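Local coordinates for sigma-54 interaction domain protein (Enterococcus faecalis, PDB 3GDW) that is of unknown function but forms an EIIA-like phosphotransferase-system domain of a larger protein that probably binds ATP and DNA, at residues L67-M72 and Q119-S124; R106-G111 and E115-N120. All coordinates share one frame; numbering follows the deposited sequence. Where two conformers were deposited one is given.

Overall arrangement
Both contacts use helix 114-135, which packs on a parallel four-stranded sheet and on helix 98-109. Contact 1 joins it to strand 66-70, one of the two inner strands; contact 2 joins it to the end of helix 98-109, just before it in the chain. The segments run in the order 67-72, 106-111, 115-120 and 119-124, the last two sharing Gln119 and Asn120. The centres of the contacts lie about 10 Å apart, yet their side chains meet: Leu67 CD2 is 3.8 Å from Ile117 CG2, and Ile121 CG1 is 4.1 Å from Met107 CE. Strand and both helices thus share one apolar core within this EIIA-like alpha/beta domain.

Contact 1: residues L67-M72 and Q119-S124; sequences LLLTDM and QNIQLS
Leu67, Leu69 and Ile121 form a small, buried, wholly apolar contact between strand 66-70 of the central parallel sheet and helix 114-135 packed on one of its faces. Such aliphatic packing of helix on sheet is the usual layer contact of alpha/beta folds, here in the EIIA-like domain. The backbones stay well apart, with 10.6 Å between the CA atoms of Leu69 and Ile121, and side-chain ends span the distance. Leu67 sets its CG anti to the backbone N (chi1 177°) and reaches tip to tip with the isoleucine, CD2 lying 4.0 Å from Ile121 CD1. Ile121 holds CG1 anti to its carbonyl carbon and extends the chain further (chi2 173°), carrying CD1 forward to the strand. The same methyl comes within 4.3 Å of Leu69 CD2, a looser touch, so one atom of the helix serves two alternate residues of the strand. Ile93 on strand 90-93 touches all three side chains; Ala104 of helix 98-109 packs on both leucines. Farther along, Met72 N donates to Asp71 OD1 at 2.8 Å, from above the carboxylate plane. Asp71 OD2 is bonded to His12 N and to Thr98 OG1 of the second subunit. No hydrogen bond crosses from strand to helix: methyl groups alone join these two segments, which implies van der Waals packing and water exclusion rather than directional bonding.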
ATOM      1  N   LEU B  67      -3.046 -13.483  10.415  1.00 26.55           N
ATOM      2  CA  LEU B  67      -2.181 -12.411   9.979  1.00 26.04           C
ATOM      3  C   LEU B  67      -3.005 -11.147   9.663  1.00 26.33           C
ATOM      4  O   LEU B  67      -3.845 -11.170   8.759  1.00 26.35           O
ATOM      5  CB  LEU B  67      -1.395 -12.871   8.736  1.00 25.66           C
ATOM      6  CG  LEU B  67      -0.476 -11.853   8.085  1.00 25.76           C
ATOM      7  CD1 LEU B  67       0.732 -11.547   9.011  1.00 24.74           C
ATOM      8  CD2 LEU B  67      -0.027 -12.375   6.720  1.00 25.57           C
ATOM      9  N   LEU B  68      -2.756 -10.073  10.412  1.00 26.51           N
ATOM     10  CA  LEU B  68      -3.356  -8.745  10.152  1.00 27.14           C
ATOM     11  C   LEU B  68      -2.407  -7.932   9.301  1.00 26.87           C
ATOM     12  O   LEU B  68      -1.248  -7.712   9.687  1.00 27.47           O
ATOM     13  CB  LEU B  68      -3.588  -7.964  11.454  1.00 26.61           C
ATOM     14  CG  LEU B  68      -4.490  -8.609  12.514  1.00 29.33           C
ATOM     15  CD1 LEU B  68      -4.820  -7.587  13.614  1.00 31.33           C
ATOM     16  CD2 LEU B  68      -5.808  -9.169  11.917  1.00 28.68           C
ATOM     17  N   LEU B  69      -2.900  -7.503   8.155  1.00 25.97           N
ATOM     18  CA  LEU B  69      -2.166  -6.631   7.255  1.00 24.78           C
ATOM     19  C   LEU B  69      -2.828  -5.262   7.313  1.00 24.55           C
ATOM     20  O   LEU B  69      -3.995  -5.120   6.956  1.00 24.86           O
ATOM     21  CB  LEU B  69      -2.266  -7.214   5.833  1.00 23.83           C
ATOM     22  CG  LEU B  69      -1.626  -8.590   5.630  1.00 23.25           C
ATOM     23  CD1 LEU B  69      -1.802  -9.026   4.174  1.00 21.60           C
ATOM     24  CD2 LEU B  69      -0.118  -8.587   6.029  1.00 21.43           C
ATOM     25  N   THR B  70      -2.103  -4.257   7.790  1.00 24.25           N
ATOM     26  CA  THR B  70      -2.654  -2.915   7.934  1.00 23.04           C
ATOM     27  C   THR B  70      -1.823  -1.876   7.152  1.00 22.78           C
ATOM     28  O   THR B  70      -0.764  -2.188   6.599  1.00 22.57           O
ATOM     29  CB  THR B  70      -2.705  -2.488   9.445  1.00 24.42           C
ATOM     30  OG1 THR B  70      -1.359  -2.305   9.952  1.00 22.60           O
ATOM     31  CG2 THR B  70      -3.453  -3.542  10.285  1.00 23.27           C
ATOM     32  N   ASP B  71      -2.301  -0.639   7.128  1.00 22.14           N
ATOM     33  CA  ASP B  71      -1.557   0.430   6.496  1.00 21.40           C
ATOM     34  C   ASP B  71      -0.765   1.272   7.516  1.00 21.94           C
ATOM     35  O   ASP B  71       0.463   1.360   7.413  1.00 23.05           O
ATOM     36  CB  ASP B  71      -2.444   1.293   5.558  1.00 20.63           C
ATOM     37  CG  ASP B  71      -3.750   1.791   6.222  1.00 20.33           C
ATOM     38  OD1 ASP B  71      -4.019   1.520   7.441  1.00 21.34           O
ATOM     39  OD2 ASP B  71      -4.508   2.486   5.511  1.00 19.19           O
HETATM   40  N   MSE B  72      -1.445   1.907   8.466  1.00 21.93           N
HETATM   41  CA  MSE B  72      -0.799   2.881   9.351  1.00 22.87           C
HETATM   42  C   MSE B  72      -1.637   3.094  10.616  1.00 24.02           C
HETATM   43  O   MSE B  72      -2.654   2.422  10.812  1.00 23.23           O
HETATM   44  CB  MSE B  72      -0.621   4.206   8.605  1.00 22.98           C
HETATM   45  CG  MSE B  72      -1.942   4.732   8.057  1.00 22.33           C
HETATM   46 SE   MSE B  72      -1.839   6.408   7.206  0.75 28.25          SE
HETATM   47  CE  MSE B  72      -1.002   7.434   8.659  1.00 30.33           C
ATOM     48  N   GLN B 119       8.036 -14.287   7.681  1.00 19.81           N
ATOM     49  CA  GLN B 119       9.441 -14.206   7.250  1.00 20.09           C
ATOM     50  C   GLN B 119       9.537 -13.807   5.802  1.00 19.71           C
ATOM     51  O   GLN B 119      10.320 -12.930   5.474  1.00 20.59           O
ATOM     52  CB  GLN B 119      10.217 -15.527   7.454  1.00 20.02           C
ATOM     53  CG  GLN B 119      11.683 -15.425   6.902  1.00 22.43           C
ATOM     54  CD  GLN B 119      12.432 -16.756   6.861  1.00 26.70           C
ATOM     55  OE1 GLN B 119      13.001 -17.185   7.863  1.00 29.26           O
ATOM     56  NE2 GLN B 119      12.464 -17.394   5.693  1.00 27.30           N
ATOM     57  N   ASN B 120       8.752 -14.443   4.930  1.00 19.98           N
ATOM     58  CA  ASN B 120       8.789 -14.091   3.495  1.00 19.86           C
ATOM     59  C   ASN B 120       8.335 -12.658   3.211  1.00 19.41           C
ATOM     60  O   ASN B 120       8.855 -11.985   2.306  1.00 18.71           O
ATOM     61  CB  ASN B 120       8.036 -15.112   2.630  1.00 20.28           C
ATOM     62  CG  ASN B 120       8.851 -16.391   2.390  1.00 23.66           C
ATOM     63  OD1 ASN B 120       9.554 -16.509   1.386  1.00 27.96           O
ATOM     64  ND2 ASN B 120       8.775 -17.341   3.319  1.00 25.58           N
ATOM     65  N   ILE B 121       7.376 -12.182   3.999  1.00 18.72           N
ATOM     66  CA  ILE B 121       6.949 -10.816   3.861  1.00 17.91           C
ATOM     67  C   ILE B 121       8.040  -9.853   4.338  1.00 17.90           C
ATOM     68  O   ILE B 121       8.271  -8.807   3.717  1.00 17.08           O
ATOM     69  CB  ILE B 121       5.610 -10.543   4.579  1.00 17.96           C
ATOM     70  CG1 ILE B 121       4.439 -11.185   3.798  1.00 18.23           C
ATOM     71  CG2 ILE B 121       5.386  -9.033   4.680  1.00 17.68           C
ATOM     72  CD1 ILE B 121       3.070 -11.125   4.516  1.00 16.02           C
ATOM     73  N   GLN B 122       8.698 -10.189   5.446  1.00 18.20           N
ATOM     74  CA  GLN B 122       9.812  -9.375   5.893  1.00 18.84           C
ATOM     75  C   GLN B 122      10.883  -9.290   4.813  1.00 18.52           C
ATOM     76  O   GLN B 122      11.413  -8.235   4.571  1.00 19.60           O
ATOM     77  CB  GLN B 122      10.402  -9.896   7.203  1.00 18.47           C
ATOM     78  CG  GLN B 122      11.575  -9.052   7.648  1.00 19.97           C
ATOM     79  CD  GLN B 122      12.178  -9.522   8.970  1.00 21.55           C
ATOM     80  OE1 GLN B 122      11.656 -10.420   9.623  1.00 21.24           O
ATOM     81  NE2 GLN B 122      13.245  -8.889   9.373  1.00 23.22           N
ATOM     82  N   LEU B 123      11.198 -10.399   4.149  1.00 19.42           N
ATOM     83  CA  LEU B 123      12.177 -10.362   3.056  1.00 19.30           C
ATOM     84  C   LEU B 123      11.744  -9.465   1.888  1.00 19.88           C
ATOM     85  O   LEU B 123      12.591  -8.808   1.256  1.00 20.29           O
ATOM     86  CB  LEU B 123      12.493 -11.777   2.565  1.00 18.89           C
ATOM     87  CG  LEU B 123      13.377 -12.621   3.488  1.00 20.14           C
ATOM     88  CD1 LEU B 123      13.232 -14.125   3.193  1.00 19.21           C
ATOM     89  CD2 LEU B 123      14.866 -12.179   3.412  1.00 19.98           C
ATOM     90  N   SER B 124      10.439  -9.435   1.592  1.00 19.16           N
ATOM     91  CA  SER B 124       9.927  -8.565   0.561  1.00 19.39           C
ATOM     92  C   SER B 124      10.126  -7.110   0.941  1.00 19.59           C
ATOM     93  O   SER B 124      10.565  -6.323   0.126  1.00 19.83           O
ATOM     94  CB  SER B 124       8.435  -8.838   0.294  1.00 20.12           C
ATOM     95  OG  SER B 124       8.251 -10.120  -0.304  1.00 17.84           O
TER

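Contact 2: residues R106-G111 and E115-N120; sequences RMASVG and EDIYQN
Ile117 and Asn120 pack against Met107 and Ala108 where helix 98-109 turns back into helix 114-135, making a helical hairpin. A Schellman motif ends the first helix: Gly111, with positive phi, follows its last turn, Gly111 N bonding to Ala108 O and Arg112 N to Met107 O. Along the second helix, Glu115 points its carboxylate elsewhere, to a salt bridge with Arg89. Asp116 N donates to Ser113 OG, just ahead of the helix. Ile117 brings the two backbones nearest, its CA 6.4 Å from Met107 CA. Its two branches diverge: CG1 lies 3.7 Å from Met107 CB, and CD1 reaches the backbone of Ala108, 3.7 Å from Ala108 N, with Ala108 CB a little farther off. The other branch, CG2, meets Met107 CE at 3.5 Å, tighter than usual for two carbons. Met107, a selenomethionine, gets its methyl there by a turn about the CG-SE bond (chi3 -70°), and the two side chains run alongside one another, each heading for the other's helix. Tyr118 faces away from the first helix; its ring packs edge-to-face with Phe133 of the second subunit and makes a cation-pi contact with Lys91. One turn beyond Ile117, Asn120 lays CB 3.6 Å from Met107 SE, at the border of the apolar patch. The amide at its end turns back on its own helix: Asn120 ND2 donates to Asp116 O at 2.8 Å, almost perfectly straight (178°), while Asn120 N reaches that same oxygen from the opposite face of its carbonyl plane.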
ATOM      1  N   ARG B 106      -1.431 -15.881  -1.140  1.00 16.57           N
ATOM      2  CA  ARG B 106      -0.900 -17.012  -1.918  1.00 15.91           C
ATOM      3  C   ARG B 106      -0.352 -18.073  -0.964  1.00 16.39           C
ATOM      4  O   ARG B 106      -0.726 -19.278  -1.030  1.00 15.50           O
ATOM      5  CB  ARG B 106       0.191 -16.551  -2.889  1.00 16.56           C
ATOM      6  CG  ARG B 106       0.618 -17.632  -3.900  1.00 18.53           C
ATOM      7  CD  ARG B 106       1.783 -17.203  -4.797  1.00 21.77           C
ATOM      8  NE  ARG B 106       2.684 -16.226  -4.172  1.00 26.07           N
ATOM      9  CZ  ARG B 106       3.664 -16.520  -3.315  1.00 26.28           C
ATOM     10  NH1 ARG B 106       3.891 -17.783  -2.950  1.00 27.51           N
ATOM     11  NH2 ARG B 106       4.415 -15.544  -2.824  1.00 27.10           N
HETATM   12  N   MSE B 107       0.512 -17.628  -0.055  1.00 15.86           N
HETATM   13  CA  MSE B 107       1.135 -18.553   0.884  1.00 16.65           C
HETATM   14  C   MSE B 107       0.128 -19.162   1.850  1.00 16.54           C
HETATM   15  O   MSE B 107       0.165 -20.382   2.092  1.00 16.84           O
HETATM   16  CB  MSE B 107       2.274 -17.872   1.636  1.00 16.95           C
HETATM   17  CG  MSE B 107       3.390 -17.471   0.720  1.00 18.57           C
HETATM   18 SE   MSE B 107       4.904 -16.707   1.663  0.75 22.39          SE
HETATM   19  CE  MSE B 107       4.210 -15.021   2.255  1.00 28.03           C
ATOM     20  N   ALA B 108      -0.772 -18.337   2.391  1.00 17.01           N
ATOM     21  CA  ALA B 108      -1.843 -18.851   3.254  1.00 17.62           C
ATOM     22  C   ALA B 108      -2.669 -19.973   2.583  1.00 18.52           C
ATOM     23  O   ALA B 108      -2.905 -21.048   3.189  1.00 17.90           O
ATOM     24  CB  ALA B 108      -2.736 -17.722   3.724  1.00 17.20           C
ATOM     25  N   SER B 109      -3.050 -19.739   1.324  1.00 18.58           N
ATOM     26  CA  SER B 109      -3.915 -20.662   0.586  1.00 19.55           C
ATOM     27  C   SER B 109      -3.260 -22.012   0.299  1.00 19.93           C
ATOM     28  O   SER B 109      -3.942 -22.982  -0.013  1.00 19.99           O
ATOM     29  CB  SER B 109      -4.375 -20.033  -0.721  1.00 19.15           C
ATOM     30  OG  SER B 109      -3.327 -20.101  -1.664  1.00 20.51           O
ATOM     31  N   VAL B 110      -1.940 -22.089   0.393  1.00 20.28           N
ATOM     32  CA  VAL B 110      -1.282 -23.386   0.201  1.00 20.46           C
ATOM     33  C   VAL B 110      -0.805 -23.983   1.528  1.00 20.69           C
ATOM     34  O   VAL B 110      -0.012 -24.923   1.544  1.00 21.02           O
ATOM     35  CB  VAL B 110      -0.161 -23.352  -0.874  1.00 20.17           C
ATOM     36  CG1 VAL B 110      -0.742 -22.919  -2.204  1.00 20.08           C
ATOM     37  CG2 VAL B 110       0.980 -22.428  -0.470  1.00 20.79           C
ATOM     38  N   GLY B 111      -1.286 -23.417   2.636  1.00 20.52           N
ATOM     39  CA  GLY B 111      -1.019 -23.971   3.971  1.00 20.16           C
ATOM     40  C   GLY B 111       0.313 -23.640   4.640  1.00 20.00           C
ATOM     41  O   GLY B 111       0.676 -24.292   5.602  1.00 18.91           O
ATOM     42  N   GLU B 115       4.502 -18.114  10.649  1.00 19.82           N
ATOM     43  CA  GLU B 115       5.915 -17.766  10.754  1.00 20.65           C
ATOM     44  C   GLU B 115       6.624 -17.711   9.401  1.00 19.73           C
ATOM     45  O   GLU B 115       7.409 -16.806   9.162  1.00 19.89           O
ATOM     46  CB  GLU B 115       6.643 -18.737  11.714  1.00 21.54           C
ATOM     47  CG  GLU B 115       6.283 -18.527  13.193  1.00 26.00           C
ATOM     48  CD  GLU B 115       4.916 -19.107  13.609  1.00 30.90           C
ATOM     49  OE1 GLU B 115       4.304 -18.543  14.544  1.00 34.63           O
ATOM     50  OE2 GLU B 115       4.440 -20.109  13.023  1.00 30.73           O
ATOM     51  N   ASP B 116       6.324 -18.679   8.534  0.50 19.27           N
ATOM     52  CA  ASP B 116       6.897 -18.766   7.186  0.50 18.71           C
ATOM     53  C   ASP B 116       6.418 -17.600   6.317  0.50 18.65           C
ATOM     54  O   ASP B 116       7.200 -17.012   5.562  0.50 18.47           O
ATOM     55  CB  ASP B 116       6.528 -20.128   6.569  0.50 18.62           C
ATOM     56  CG  ASP B 116       7.239 -20.406   5.254  0.50 17.98           C
ATOM     57  OD1 ASP B 116       7.992 -19.540   4.769  0.50 18.09           O
ATOM     58  OD2 ASP B 116       7.035 -21.503   4.693  0.50 17.55           O
ATOM     59  N   ILE B 117       5.136 -17.255   6.450  1.00 18.80           N
ATOM     60  CA  ILE B 117       4.543 -16.139   5.749  1.00 18.00           C
ATOM     61  C   ILE B 117       5.148 -14.824   6.234  1.00 18.38           C
ATOM     62  O   ILE B 117       5.527 -13.972   5.425  1.00 17.98           O
ATOM     63  CB  ILE B 117       2.993 -16.083   5.900  1.00 17.59           C
ATOM     64  CG1 ILE B 117       2.332 -17.315   5.250  1.00 16.48           C
ATOM     65  CG2 ILE B 117       2.477 -14.773   5.256  1.00 15.23           C
ATOM     66  CD1 ILE B 117       0.826 -17.521   5.644  1.00 13.83           C
ATOM     67  N   TYR B 118       5.251 -14.678   7.554  1.00 19.34           N
ATOM     68  CA  TYR B 118       5.798 -13.464   8.170  1.00 20.09           C
ATOM     69  C   TYR B 118       7.247 -13.217   7.728  1.00 20.02           C
ATOM     70  O   TYR B 118       7.628 -12.071   7.448  1.00 19.95           O
ATOM     71  CB  TYR B 118       5.715 -13.567   9.703  1.00 20.69           C
ATOM     72  CG  TYR B 118       6.058 -12.266  10.443  1.00 22.27           C
ATOM     73  CD1 TYR B 118       5.085 -11.306  10.669  1.00 23.82           C
ATOM     74  CD2 TYR B 118       7.348 -12.030  10.943  1.00 22.90           C
ATOM     75  CE1 TYR B 118       5.370 -10.120  11.345  1.00 25.00           C
ATOM     76  CE2 TYR B 118       7.648 -10.841  11.622  1.00 23.85           C
ATOM     77  CZ  TYR B 118       6.653  -9.903  11.826  1.00 24.16           C
ATOM     78  OH  TYR B 118       6.900  -8.733  12.496  1.00 24.57           O
ATOM     79  N   GLN B 119       8.036 -14.287   7.681  1.00 19.81           N
ATOM     80  CA  GLN B 119       9.441 -14.206   7.250  1.00 20.09           C
ATOM     81  C   GLN B 119       9.537 -13.807   5.802  1.00 19.71           C
ATOM     82  O   GLN B 119      10.320 -12.930   5.474  1.00 20.59           O
ATOM     83  CB  GLN B 119      10.217 -15.527   7.454  1.00 20.02           C
ATOM     84  CG  GLN B 119      11.683 -15.425   6.902  1.00 22.43           C
ATOM     85  CD  GLN B 119      12.432 -16.756   6.861  1.00 26.70           C
ATOM     86  OE1 GLN B 119      13.001 -17.185   7.863  1.00 29.26           O
ATOM     87  NE2 GLN B 119      12.464 -17.394   5.693  1.00 27.30           N
ATOM     88  N   ASN B 120       8.752 -14.443   4.930  1.00 19.98           N
ATOM     89  CA  ASN B 120       8.789 -14.091   3.495  1.00 19.86           C
ATOM     90  C   ASN B 120       8.335 -12.658   3.211  1.00 19.41           C
ATOM     91  O   ASN B 120       8.855 -11.985   2.306  1.00 18.71           O
ATOM     92  CB  ASN B 120       8.036 -15.112   2.630  1.00 20.28           C
ATOM     93  CG  ASN B 120       8.851 -16.391   2.390  1.00 23.66           C
ATOM     94  OD1 ASN B 120       9.554 -16.509   1.386  1.00 27.96           O
ATOM     95  ND2 ASN B 120       8.775 -17.341   3.319  1.00 25.58           N
TER